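Local coordinates for DUF871 domain-containing protein (Enterococcus faecalis, PDB 2P0O), which is of unproven function but probably cleaves glycosides of 6-phospho-N-acetylmuramic acid, as a TIM-barrel member of the MupG family, at residues 9-14 with 34-39; 51-56 with 89-94; 243-248 with 343-348; 295-300 with 331-336. All blocks are in the same frame, centred on the assembly; numbering follows the deposited sequence.

How the interactions relate
The four contacts form two pairs, one on each side of the chain's centre. Interactions 1 and 2 belong to the TIM barrel; their centres are 12 Å apart, and R51 NH1 of the second lies 3.0 Å from L11 O of the first, a probable hydrogen bond. Interactions 3 and 4 belong to the C-terminal, probably cyclophilin-like region. Their centres are 19 Å apart, yet T336 OG1 and A248 O approach to 2.6 Å, again a probable hydrogen bond; in sequence, 295-300 and 331-336 both fall between 243-248 and 343-348. About 32 Å separates the centres of interactions 1 and 3. The sodium ion, bound by M211, D213 and V216, is about 11 Å from the L348 side chain.

Interaction 1 (9-14 with 34-39); sequences VFLGEE and IFTSLH
Two direct hydrogen bonds tie V9 to the strand. V9 N donates to F35 O at 3.0 Å, nearly along the C=O axis (167°), just past strand 4-8, which runs parallel to 33-38. In the other direction T36 OG1, anti to its backbone N, reaches V9 O at 2.8 Å; the hydroxyl sits above the carbonyl plane, 41° out of it.

Water takes over where the backbones diverge. V9 O and S37 N are 4.4 Å apart, and one water bridges them, donating to the first and accepting from the second; the same water lies over one face of the F10 ring, offset toward the rim. Another accepts from L11 N and donates to S37 O and to T36 OG1, so the threonine hydroxyl serves as both donor and acceptor.

The apolar contacts are branch to branch. The V9 and I34 side chains cross obliquely, their CG2 methyls 4.0 Å apart, while L11 CD1 meets L38 CD1 at 3.8 Å. L11 also passes T36 at about a right angle, its CG 3.7 Å from T36 OG1.

Strand 65-70 flanks the strand, with V68 against T36 and L38, and helix 48-62 covers the apolar side: L52 touches L11, and L55 and A59 touch I34.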
loop_
_atom_site.group_PDB
_atom_site.type_symbol
_atom_site.label_atom_id
_atom_site.label_comp_id
_atom_site.label_asym_id
_atom_site.label_seq_id
_atom_site.Cartn_x
_atom_site.Cartn_y
_atom_site.Cartn_z
ATOM N N VAL A 9 6.132 -0.710 -12.678
ATOM C CA VAL A 9 7.334 -0.387 -13.421
ATOM C C VAL A 9 6.888 0.189 -14.749
ATOM O O VAL A 9 5.902 -0.262 -15.312
ATOM C CB VAL A 9 8.227 -1.621 -13.605
ATOM C CG1 VAL A 9 9.366 -1.320 -14.566
ATOM C CG2 VAL A 9 8.782 -2.066 -12.252
ATOM N N PHE A 10 7.582 1.222 -15.206
ATOM C CA PHE A 10 7.215 1.953 -16.430
ATOM C C PHE A 10 8.263 1.693 -17.503
ATOM O O PHE A 10 9.416 2.125 -17.391
ATOM C CB PHE A 10 7.042 3.443 -16.121
ATOM C CG PHE A 10 5.862 3.718 -15.222
ATOM C CD1 PHE A 10 5.968 3.569 -13.835
ATOM C CD2 PHE A 10 4.617 4.036 -15.769
ATOM C CE1 PHE A 10 4.847 3.780 -13.001
ATOM C CE2 PHE A 10 3.501 4.258 -14.948
ATOM C CZ PHE A 10 3.608 4.146 -13.583
ATOM N N LEU A 11 7.861 0.934 -18.521
ATOM C CA LEU A 11 8.793 0.510 -19.560
ATOM C C LEU A 11 8.855 1.464 -20.746
ATOM O O LEU A 11 9.448 1.128 -21.771
ATOM C CB LEU A 11 8.468 -0.910 -20.040
ATOM C CG LEU A 11 8.566 -1.989 -18.961
ATOM C CD1 LEU A 11 8.311 -3.354 -19.580
ATOM C CD2 LEU A 11 9.939 -1.934 -18.303
ATOM N N GLY A 12 8.241 2.640 -20.594
ATOM C CA GLY A 12 8.318 3.725 -21.570
ATOM C C GLY A 12 9.685 4.381 -21.516
ATOM O O GLY A 12 10.012 5.274 -22.305
ATOM N N GLU A 13 10.497 3.917 -20.579
ATOM C CA GLU A 13 11.866 4.397 -20.420
ATOM C C GLU A 13 12.800 3.185 -20.207
ATOM O O GLU A 13 12.342 2.091 -19.853
ATOM C CB GLU A 13 11.909 5.396 -19.241
ATOM C CG GLU A 13 11.285 6.814 -19.550
ATOM C CD GLU A 13 9.864 7.056 -18.955
ATOM O OE1 GLU A 13 9.485 6.427 -17.925
ATOM O OE2 GLU A 13 9.133 7.917 -19.523
ATOM N N GLU A 14 14.096 3.359 -20.441
ATOM C CA GLU A 14 15.054 2.257 -20.234
ATOM C C GLU A 14 15.166 1.939 -18.737
ATOM O O GLU A 14 15.133 2.861 -17.904
ATOM C CB GLU A 14 16.419 2.581 -20.853
ATOM C CG GLU A 14 17.480 1.467 -20.733
ATOM C CD GLU A 14 17.040 0.129 -21.341
ATOM O OE1 GLU A 14 17.190 -0.048 -22.585
ATOM O OE2 GLU A 14 16.561 -0.746 -20.564
ATOM N N ILE A 34 4.647 -7.266 -9.732
ATOM C CA ILE A 34 4.866 -6.132 -10.589
ATOM C C ILE A 34 3.674 -5.961 -11.530
ATOM O O ILE A 34 3.145 -6.945 -12.080
ATOM C CB ILE A 34 6.155 -6.284 -11.435
ATOM C CG1 ILE A 34 7.387 -6.367 -10.526
ATOM C CG2 ILE A 34 6.260 -5.135 -12.463
ATOM C CD1 ILE A 34 8.607 -7.020 -11.183
ATOM N N PHE A 35 3.259 -4.706 -11.684
ATOM C CA PHE A 35 2.311 -4.282 -12.716
ATOM C C PHE A 35 3.045 -3.353 -13.683
ATOM O O PHE A 35 3.829 -2.489 -13.267
ATOM C CB PHE A 35 1.100 -3.563 -12.097
ATOM C CG PHE A 35 0.117 -3.009 -13.105
ATOM C CD1 PHE A 35 -0.961 -3.787 -13.554
ATOM C CD2 PHE A 35 0.235 -1.686 -13.574
ATOM C CE1 PHE A 35 -1.904 -3.282 -14.478
ATOM C CE2 PHE A 35 -0.700 -1.159 -14.501
ATOM C CZ PHE A 35 -1.787 -1.949 -14.949
ATOM N N THR A 36 2.791 -3.538 -14.972
ATOM C CA THR A 36 3.327 -2.648 -15.983
ATOM C C THR A 36 2.321 -2.454 -17.113
ATOM O O THR A 36 1.641 -3.403 -17.531
ATOM C CB THR A 36 4.715 -3.124 -16.506
ATOM O OG1 THR A 36 5.291 -2.110 -17.345
ATOM C CG2 THR A 36 4.619 -4.446 -17.289
ATOM N N SER A 37 2.225 -1.218 -17.592
ATOM C CA SER A 37 1.302 -0.875 -18.671
ATOM C C SER A 37 2.081 -0.418 -19.893
ATOM O O SER A 37 2.828 0.551 -19.841
ATOM C CB SER A 37 0.293 0.200 -18.217
ATOM O OG SER A 37 -0.626 0.531 -19.256
ATOM N N LEU A 38 1.909 -1.144 -20.991
ATOM C CA LEU A 38 2.677 -0.906 -22.213
ATOM C C LEU A 38 1.891 -0.248 -23.347
ATOM O O LEU A 38 0.804 -0.718 -23.718
ATOM C CB LEU A 38 3.251 -2.218 -22.725
ATOM C CG LEU A 38 4.667 -2.607 -22.319
ATOM C CD1 LEU A 38 4.704 -3.198 -20.907
ATOM C CD2 LEU A 38 5.201 -3.603 -23.329
ATOM N N HIS A 39 2.457 0.836 -23.885
ATOM C CA HIS A 39 2.016 1.439 -25.157
ATOM C C HIS A 39 3.192 1.442 -26.137
ATOM O O HIS A 39 4.219 2.077 -25.878
ATOM C CB HIS A 39 1.473 2.862 -24.947
ATOM C CG HIS A 39 0.513 2.968 -23.804
ATOM N ND1 HIS A 39 0.927 3.069 -22.490
ATOM C CD2 HIS A 39 -0.843 2.951 -23.771
ATOM C CE1 HIS A 39 -0.131 3.121 -21.698
ATOM N NE2 HIS A 39 -1.218 3.053 -22.451
HETATM O O HOH W 1 3.338 1.028 -15.993
HETATM O O HOH W 2 5.405 -0.297 -19.166
#

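Interaction 2 (51-56 with 89-94); sequences RLTDLG and IELGVT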
loop_
_atom_site.group_PDB
_atom_site.type_symbol
_atom_site.label_atom_id
_atom_site.label_comp_id
_atom_site.label_asym_id
_atom_site.label_seq_id
_atom_site.Cartn_x
_atom_site.Cartn_y
_atom_site.Cartn_z
ATOM N N ARG A 51 13.127 -4.648 -23.551
ATOM C CA ARG A 51 12.806 -4.119 -22.216
ATOM C C ARG A 51 12.003 -5.125 -21.372
ATOM O O ARG A 51 12.251 -5.311 -20.185
ATOM C CB ARG A 51 12.057 -2.781 -22.323
ATOM C CG ARG A 51 12.995 -1.592 -22.535
ATOM C CD ARG A 51 12.266 -0.288 -22.713
ATOM N NE ARG A 51 13.113 0.658 -23.434
ATOM C CZ ARG A 51 12.777 1.908 -23.752
ATOM N NH1 ARG A 51 11.597 2.414 -23.414
ATOM N NH2 ARG A 51 13.642 2.664 -24.415
ATOM N N LEU A 52 11.022 -5.768 -21.995
ATOM C CA LEU A 52 10.190 -6.771 -21.330
ATOM C C LEU A 52 10.984 -8.014 -21.033
ATOM O O LEU A 52 10.775 -8.609 -19.985
ATOM C CB LEU A 52 8.966 -7.112 -22.181
ATOM C CG LEU A 52 7.662 -7.707 -21.543
ATOM C CD1 LEU A 52 7.048 -6.807 -20.456
ATOM C CD2 LEU A 52 6.614 -7.993 -22.621
ATOM N N THR A 53 11.926 -8.408 -21.965
ATOM C CA THR A 53 12.820 -9.517 -21.745
ATOM C C THR A 53 13.741 -9.222 -20.562
ATOM O O THR A 53 14.033 -10.119 -19.774
ATOM C CB THR A 53 13.631 -9.932 -23.038
ATOM O OG1 THR A 53 12.686 -10.106 -24.133
ATOM C CG2 THR A 53 14.420 -11.255 -22.791
ATOM N N ASP A 54 14.212 -7.974 -20.429
ATOM C CA ASP A 54 15.070 -7.540 -19.233
ATOM C C ASP A 54 14.264 -7.593 -17.920
ATOM O O ASP A 54 14.786 -8.038 -16.877
ATOM C CB ASP A 54 15.593 -6.107 -19.394
ATOM C CG ASP A 54 16.491 -5.928 -20.599
ATOM O OD1 ASP A 54 17.339 -6.835 -20.905
ATOM O OD2 ASP A 54 16.350 -4.849 -21.252
ATOM N N LEU A 55 13.014 -7.134 -17.963
ATOM C CA LEU A 55 12.196 -7.074 -16.734
ATOM C C LEU A 55 11.797 -8.477 -16.227
ATOM O O LEU A 55 11.925 -8.783 -15.031
ATOM C CB LEU A 55 10.945 -6.172 -16.909
ATOM C CG LEU A 55 9.947 -6.177 -15.724
ATOM C CD1 LEU A 55 10.591 -5.621 -14.479
ATOM C CD2 LEU A 55 8.620 -5.445 -16.000
ATOM N N GLY A 56 11.305 -9.324 -17.151
ATOM C CA GLY A 56 11.020 -10.733 -16.847
ATOM C C GLY A 56 12.200 -11.445 -16.213
ATOM O O GLY A 56 12.008 -12.305 -15.324
ATOM N N ILE A 89 5.399 -16.635 -21.394
ATOM C CA ILE A 89 5.525 -17.294 -20.099
ATOM C C ILE A 89 7.006 -17.547 -19.831
ATOM O O ILE A 89 7.486 -17.285 -18.724
ATOM C CB ILE A 89 4.671 -18.589 -20.028
ATOM C CG1 ILE A 89 3.183 -18.225 -19.909
ATOM C CG2 ILE A 89 5.114 -19.492 -18.848
ATOM C CD1 ILE A 89 2.236 -19.250 -20.530
ATOM N N GLU A 90 7.714 -18.011 -20.867
ATOM C CA GLU A 90 9.163 -18.220 -20.817
ATOM C C GLU A 90 9.912 -16.949 -20.420
ATOM O O GLU A 90 10.909 -17.045 -19.707
ATOM C CB GLU A 90 9.686 -18.798 -22.159
ATOM C CG GLU A 90 11.197 -18.595 -22.444
ATOM C CD GLU A 90 12.087 -19.731 -21.907
ATOM O OE1 GLU A 90 11.984 -20.915 -22.498
ATOM O OE2 GLU A 90 12.898 -19.419 -20.917
ATOM N N LEU A 91 9.326 -15.748 -20.893
ATOM C CA LEU A 91 9.942 -14.462 -20.536
ATOM C C LEU A 91 9.910 -14.141 -19.037
ATOM O O LEU A 91 10.818 -13.481 -18.524
ATOM C CB LEU A 91 9.237 -13.312 -21.264
ATOM C CG LEU A 91 9.860 -12.662 -22.526
ATOM C CD1 LEU A 91 9.565 -13.514 -23.770
ATOM C CD2 LEU A 91 9.321 -11.217 -22.666
ATOM N N GLY A 92 8.845 -14.570 -18.352
ATOM C CA GLY A 92 8.611 -14.211 -16.936
ATOM C C GLY A 92 7.326 -13.427 -16.720
ATOM O O GLY A 92 7.064 -12.910 -15.621
ATOM N N VAL A 93 6.509 -13.343 -17.762
ATOM C CA VAL A 93 5.198 -12.713 -17.625
ATOM C C VAL A 93 4.188 -13.719 -17.065
ATOM O O VAL A 93 4.093 -14.840 -17.545
ATOM C CB VAL A 93 4.737 -12.109 -18.959
ATOM C CG1 VAL A 93 3.302 -11.571 -18.868
ATOM C CG2 VAL A 93 5.706 -11.012 -19.373
ATOM N N THR A 94 3.446 -13.314 -16.037
ATOM C CA THR A 94 2.504 -14.215 -15.381
ATOM C C THR A 94 1.045 -13.852 -15.626
ATOM O O THR A 94 0.139 -14.594 -15.227
ATOM C CB THR A 94 2.739 -14.257 -13.866
ATOM O OG1 THR A 94 2.803 -12.915 -13.363
ATOM C CG2 THR A 94 4.027 -15.016 -13.527
HETATM O O HOH W 3 12.739 -12.373 -19.789
#
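Helix 48-62 meets the C-terminal end of helix 86-91 glycine to glycine, with the CA atoms of G56 and G92 only 4.2 Å apart. G92 ends its helix in a Schellman motif: its phi is positive (118°), and one of its bonds back into the last turn is G92 N to I89 O. Because G56 carries no side chain, L91 O comes within 3.2 Å of G56 CA, in a CA-H...O contact with an angle of 136° at the hydrogen. No direct hydrogen bond joins the two segments. Instead a single water donates to T53 O and to L91 O, 2.6 Å from each, so that this helix-end carbonyl has both a water and a CA-H partner.

L91 carries the side-chain contact through one branch. Its CD2 touches L52 CG at 4.0 Å, the two leucines crossing at about a right angle, and lies 3.8 Å from T53 OG1. That hydroxyl bonds to R49 O one turn back in its own helix, so its approach to the methyl is simple packing. L52 CG, anti to the backbone N (chi1 -157°), also faces V93 CG2 at 4.4 Å.

The contact packs against barrel strand 65-70, whose V68 is touched by both L52 and V93. T94, just before strand 95-98, bonds through OG1 to I66 N, F80 packs on L91, and K60 NZ of helix 48-62 reaches E90 O.

Interaction 3 (243-248 with 343-348); sequences FLLEVA and QTILPL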
loop_
_atom_site.group_PDB
_atom_site.type_symbol
_atom_site.label_atom_id
_atom_site.label_comp_id
_atom_site.label_asym_id
_atom_site.label_seq_id
_atom_site.Cartn_x
_atom_site.Cartn_y
_atom_site.Cartn_z
ATOM N N PHE A 243 4.017 -0.708 13.758
ATOM C CA PHE A 243 3.794 0.518 13.037
ATOM C C PHE A 243 4.796 1.567 13.513
ATOM O O PHE A 243 4.859 1.886 14.696
ATOM C CB PHE A 243 2.358 1.057 13.264
ATOM C CG PHE A 243 1.293 0.182 12.696
ATOM C CD1 PHE A 243 0.994 0.217 11.309
ATOM C CD2 PHE A 243 0.590 -0.695 13.522
ATOM C CE1 PHE A 243 0.009 -0.617 10.766
ATOM C CE2 PHE A 243 -0.411 -1.519 13.002
ATOM C CZ PHE A 243 -0.704 -1.491 11.618
ATOM N N LEU A 244 5.542 2.129 12.575
ATOM C CA LEU A 244 6.611 3.040 12.896
ATOM C C LEU A 244 6.156 4.447 12.570
ATOM O O LEU A 244 5.808 4.729 11.416
ATOM C CB LEU A 244 7.858 2.658 12.092
ATOM C CG LEU A 244 9.161 3.431 12.294
ATOM C CD1 LEU A 244 9.700 3.208 13.721
ATOM C CD2 LEU A 244 10.224 3.080 11.255
ATOM N N LEU A 245 6.188 5.334 13.561
ATOM C CA LEU A 245 5.706 6.711 13.377
ATOM C C LEU A 245 6.682 7.703 13.980
ATOM O O LEU A 245 7.374 7.380 14.943
ATOM C CB LEU A 245 4.314 6.925 14.025
ATOM C CG LEU A 245 3.145 5.974 13.782
ATOM C CD1 LEU A 245 3.274 4.760 14.716
ATOM C CD2 LEU A 245 1.765 6.654 14.006
ATOM N N GLU A 246 6.727 8.906 13.414
ATOM C CA GLU A 246 7.575 10.008 13.911
ATOM C C GLU A 246 6.803 11.021 14.752
ATOM O O GLU A 246 5.600 11.224 14.554
ATOM C CB GLU A 246 8.267 10.725 12.751
ATOM C CG GLU A 246 9.553 10.067 12.311
ATOM C CD GLU A 246 10.205 10.726 11.079
ATOM O OE1 GLU A 246 9.722 11.781 10.583
ATOM O OE2 GLU A 246 11.248 10.186 10.624
ATOM N N VAL A 247 7.498 11.655 15.691
ATOM C CA VAL A 247 6.896 12.671 16.529
ATOM C C VAL A 247 7.692 13.938 16.387
ATOM O O VAL A 247 8.882 13.881 16.034
ATOM C CB VAL A 247 6.831 12.248 18.055
ATOM C CG1 VAL A 247 5.915 11.078 18.246
ATOM C CG2 VAL A 247 8.269 11.982 18.674
ATOM N N ALA A 248 7.049 15.079 16.651
ATOM C CA ALA A 248 7.726 16.380 16.599
ATOM C C ALA A 248 8.787 16.473 17.688
ATOM O O ALA A 248 8.629 15.859 18.734
ATOM C CB ALA A 248 6.709 17.541 16.764
ATOM N N GLN A 343 -0.092 10.606 10.666
ATOM C CA GLN A 343 -1.364 10.496 11.370
ATOM C C GLN A 343 -2.400 9.567 10.734
ATOM O O GLN A 343 -3.300 9.126 11.414
ATOM C CB GLN A 343 -1.942 11.898 11.611
ATOM C CG GLN A 343 -1.201 12.603 12.765
ATOM C CD GLN A 343 -1.729 13.992 13.034
ATOM O OE1 GLN A 343 -2.892 14.253 12.823
ATOM N NE2 GLN A 343 -0.870 14.883 13.498
ATOM N N THR A 344 -2.312 9.278 9.439
ATOM C CA THR A 344 -3.223 8.282 8.866
ATOM C C THR A 344 -2.871 6.831 9.268
ATOM O O THR A 344 -3.592 5.907 8.950
ATOM C CB THR A 344 -3.303 8.356 7.351
ATOM O OG1 THR A 344 -1.977 8.269 6.805
ATOM C CG2 THR A 344 -4.005 9.665 6.891
ATOM N N ILE A 345 -1.748 6.634 9.940
ATOM C CA ILE A 345 -1.402 5.315 10.474
ATOM C C ILE A 345 -2.206 5.036 11.752
ATOM O O ILE A 345 -2.558 3.873 12.050
ATOM C CB ILE A 345 0.115 5.223 10.779
ATOM C CG1 ILE A 345 0.905 5.414 9.484
ATOM C CG2 ILE A 345 0.464 3.893 11.486
ATOM C CD1 ILE A 345 2.420 5.741 9.709
ATOM N N LEU A 346 -2.533 6.102 12.484
ATOM C CA LEU A 346 -3.236 5.948 13.782
ATOM C C LEU A 346 -4.494 5.091 13.785
ATOM O O LEU A 346 -4.622 4.305 14.686
ATOM C CB LEU A 346 -3.532 7.294 14.495
ATOM C CG LEU A 346 -2.306 8.163 14.835
ATOM C CD1 LEU A 346 -2.726 9.583 15.219
ATOM C CD2 LEU A 346 -1.448 7.487 15.937
ATOM N N PRO A 347 -5.449 5.294 12.840
ATOM C CA PRO A 347 -6.616 4.378 12.812
ATOM C C PRO A 347 -6.277 2.928 12.428
ATOM O O PRO A 347 -7.142 2.062 12.528
ATOM C CB PRO A 347 -7.532 4.971 11.735
ATOM C CG PRO A 347 -6.933 6.289 11.323
ATOM C CD PRO A 347 -5.527 6.338 11.794
ATOM N N LEU A 348 -5.049 2.668 11.971
ATOM C CA LEU A 348 -4.632 1.315 11.621
ATOM C C LEU A 348 -4.223 0.521 12.853
ATOM O O LEU A 348 -4.134 -0.737 12.827
ATOM C CB LEU A 348 -3.464 1.341 10.633
ATOM C CG LEU A 348 -3.797 1.955 9.272
ATOM C CD1 LEU A 348 -2.618 1.699 8.357
ATOM C CD2 LEU A 348 -5.107 1.340 8.717
#
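The F243 ring is the one flat group that bears on this contact, and it meets segment 343-348 obliquely, through CD1, CE1 and CZ. CD1 touches I345 CG2 at 3.7 Å, and CZ approaches the backbone oxygen of L348, also at 3.7 Å. Between these points CE1 lies 4.0 Å from L348 CB. The ring is also stacked on Y237 of helix 228-240. F243 CG is anti to the carbonyl carbon (chi1 -66°), a torsion that carries the phenyl alongside I345, the two side chains lying side by side and running antiparallel.

L245, two residues along the strand and with its first torsion of the same kind, meets I345 tip to tip, L245 CD2 lying 3.9 Å from I345 CB. The same methyl touches L346 CD2 at 3.8 Å. I345 thus fits between F243 and L245, and its CD1 ends 3.9 Å from L244 O.

No hydrogen bond crosses between the segments; the contact is apolar. The helical turn presenting I345 and L348 on one side is held by its own backbone, chiefly by L348 N to I345 O at 2.8 Å. D342, just before the turn, accepts from E246 N through OD2.

Helix 203-212 packs on both segments, with F204 against F243, A205 against I345 and V208 against L348. Strand 242-247, an outermost strand paired in parallel with 354-359, therefore lies with this turn at the seam between the TIM barrel and the C-terminal β region, whose family is cyclophilin-like.

Interaction 4 (295-300 with 331-336); sequences EQTEAR and KVNTIT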
loop_
_atom_site.group_PDB
_atom_site.type_symbol
_atom_site.label_atom_id
_atom_site.label_comp_id
_atom_site.label_asym_id
_atom_site.label_seq_id
_atom_site.Cartn_x
_atom_site.Cartn_y
_atom_site.Cartn_z
ATOM N N GLU A 295 3.659 19.155 34.031
ATOM C CA GLU A 295 4.583 19.899 33.149
ATOM C C GLU A 295 3.795 20.890 32.275
ATOM O O GLU A 295 3.387 21.943 32.775
ATOM C CB GLU A 295 5.475 18.940 32.357
ATOM C CG GLU A 295 6.651 19.582 31.680
ATOM C CD GLU A 295 7.472 18.607 30.842
ATOM O OE1 GLU A 295 6.899 17.951 29.938
ATOM O OE2 GLU A 295 8.704 18.508 31.076
ATOM N N GLN A 296 3.573 20.567 30.999
ATOM C CA GLN A 296 2.602 21.276 30.174
ATOM C C GLN A 296 1.356 20.411 30.035
ATOM O O GLN A 296 1.458 19.214 29.745
ATOM C CB GLN A 296 3.170 21.528 28.783
ATOM C CG GLN A 296 4.081 22.728 28.722
ATOM C CD GLN A 296 4.775 22.891 27.378
ATOM O OE1 GLN A 296 4.279 22.445 26.342
ATOM N NE2 GLN A 296 5.936 23.531 27.396
ATOM N N THR A 297 0.190 21.012 30.219
ATOM C CA THR A 297 -1.067 20.305 30.081
ATOM C C THR A 297 -1.958 21.094 29.124
ATOM O O THR A 297 -2.912 21.734 29.549
ATOM C CB THR A 297 -1.769 20.107 31.447
ATOM O OG1 THR A 297 -2.117 21.382 31.992
ATOM C CG2 THR A 297 -0.840 19.408 32.428
ATOM N N GLU A 298 -1.629 21.048 27.832
ATOM C CA GLU A 298 -2.350 21.815 26.814
ATOM C C GLU A 298 -3.428 20.987 26.111
ATOM O O GLU A 298 -3.568 19.792 26.373
ATOM C CB GLU A 298 -1.352 22.373 25.801
ATOM C CG GLU A 298 -0.270 23.162 26.464
ATOM C CD GLU A 298 -0.767 24.522 26.933
ATOM O OE1 GLU A 298 -0.727 25.459 26.106
ATOM O OE2 GLU A 298 -1.190 24.662 28.112
ATOM N N ALA A 299 -4.182 21.625 25.217
ATOM C CA ALA A 299 -5.156 20.909 24.386
ATOM C C ALA A 299 -4.505 19.679 23.722
ATOM O O ALA A 299 -3.284 19.650 23.512
ATOM C CB ALA A 299 -5.737 21.854 23.345
ATOM N N ARG A 300 -5.291 18.664 23.377
ATOM C CA ARG A 300 -4.718 17.438 22.823
ATOM C C ARG A 300 -5.281 17.095 21.433
ATOM O O ARG A 300 -6.038 16.110 21.291
ATOM C CB ARG A 300 -4.927 16.282 23.805
ATOM C CG ARG A 300 -4.253 16.528 25.164
ATOM C CD ARG A 300 -4.720 15.558 26.216
ATOM N NE ARG A 300 -6.066 15.894 26.693
ATOM C CZ ARG A 300 -6.921 15.021 27.228
ATOM N NH1 ARG A 300 -6.591 13.728 27.359
ATOM N NH2 ARG A 300 -8.118 15.444 27.635
ATOM N N LYS A 331 -4.396 17.101 34.529
ATOM C CA LYS A 331 -3.824 15.848 34.996
ATOM C C LYS A 331 -3.049 15.087 33.933
ATOM O O LYS A 331 -2.500 14.029 34.222
ATOM C CB LYS A 331 -4.911 14.934 35.562
ATOM C CG LYS A 331 -5.851 15.606 36.548
ATOM C CD LYS A 331 -6.826 14.573 37.142
ATOM C CE LYS A 331 -7.906 14.140 36.148
ATOM N NZ LYS A 331 -8.478 15.233 35.278
ATOM N N VAL A 332 -2.976 15.637 32.721
ATOM C CA VAL A 332 -2.393 14.930 31.561
ATOM C C VAL A 332 -1.330 15.837 30.930
ATOM O O VAL A 332 -1.692 16.873 30.345
ATOM C CB VAL A 332 -3.493 14.597 30.495
ATOM C CG1 VAL A 332 -2.898 13.968 29.220
ATOM C CG2 VAL A 332 -4.599 13.689 31.079
ATOM N N ASN A 333 -0.038 15.474 31.051
ATOM C CA ASN A 333 1.031 16.218 30.371
ATOM C C ASN A 333 1.028 15.968 28.869
ATOM O O ASN A 333 0.879 14.809 28.412
ATOM C CB ASN A 333 2.406 15.833 30.920
ATOM C CG ASN A 333 2.620 16.300 32.347
ATOM O OD1 ASN A 333 1.876 17.136 32.873
ATOM N ND2 ASN A 333 3.654 15.772 32.977
ATOM N N THR A 334 1.184 17.036 28.097
ATOM C CA THR A 334 1.278 16.893 26.650
ATOM C C THR A 334 2.750 16.929 26.302
ATOM O O THR A 334 3.441 17.879 26.669
ATOM C CB THR A 334 0.525 18.028 25.928
ATOM O OG1 THR A 334 0.836 19.265 26.588
ATOM C CG2 THR A 334 -0.977 17.803 26.030
ATOM N N ILE A 335 3.228 15.895 25.613
ATOM C CA ILE A 335 4.678 15.700 25.421
ATOM C C ILE A 335 5.086 16.085 24.019
ATOM O O ILE A 335 6.003 16.860 23.823
ATOM C CB ILE A 335 5.117 14.206 25.620
ATOM C CG1 ILE A 335 4.526 13.596 26.903
ATOM C CG2 ILE A 335 6.667 14.075 25.552
ATOM C CD1 ILE A 335 4.849 14.416 28.130
ATOM N N THR A 336 4.432 15.498 23.031
ATOM C CA THR A 336 4.745 15.823 21.652
ATOM C C THR A 336 3.521 15.415 20.834
ATOM O O THR A 336 2.476 15.089 21.415
ATOM C CB THR A 336 6.074 15.145 21.187
ATOM O OG1 THR A 336 6.284 15.402 19.811
ATOM C CG2 THR A 336 6.046 13.623 21.373
HETATM O O HOH W 4 4.367 18.186 29.434
HETATM O O HOH W 5 2.549 20.775 25.413
HETATM O O HOH W 6 5.931 19.438 26.329
HETATM O O HOH W 7 -3.984 18.059 28.566
#
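N333 OD1 is gripped by two hydrogen bonds, from E295 N at 2.9 Å and from N309 ND2. The E295 donor stands 47° out of the carbonyl plane, and N333 ND2 bonds to E293 O, so both ends of the amide are held and its flip is fixed. N333 lies on the outermost strand, 332-337, of an antiparallel four-stranded sheet in the probably cyclophilin-like region. Segment 295-300 crosses that strand at 92° end to end, rather than extending the sheet. Further along, I335 and T336 both face V305 in a classic beta bulge.

At the crossing T334 N donates to Q296 O at 2.7 Å, in the carbonyl plane. The T334 hydroxyl, placed between backbone N and carbonyl carbon, accepts from E298 N in a long but straight bond (3.3 Å, 171°). It also donates to a water that in turn donates to Q296 OE1. Another water accepts from Q296 N, and a third donates weakly to Q296 OE1.

R300, its NH2 bonded to P327 O, crosses both V332 and T334 at about a right angle. V332 CG2 lies over one face of the guanidinium, V332 CG1 touches R300 CD at 3.9 Å, and R300 CG rests 3.6 Å from T334 CG2.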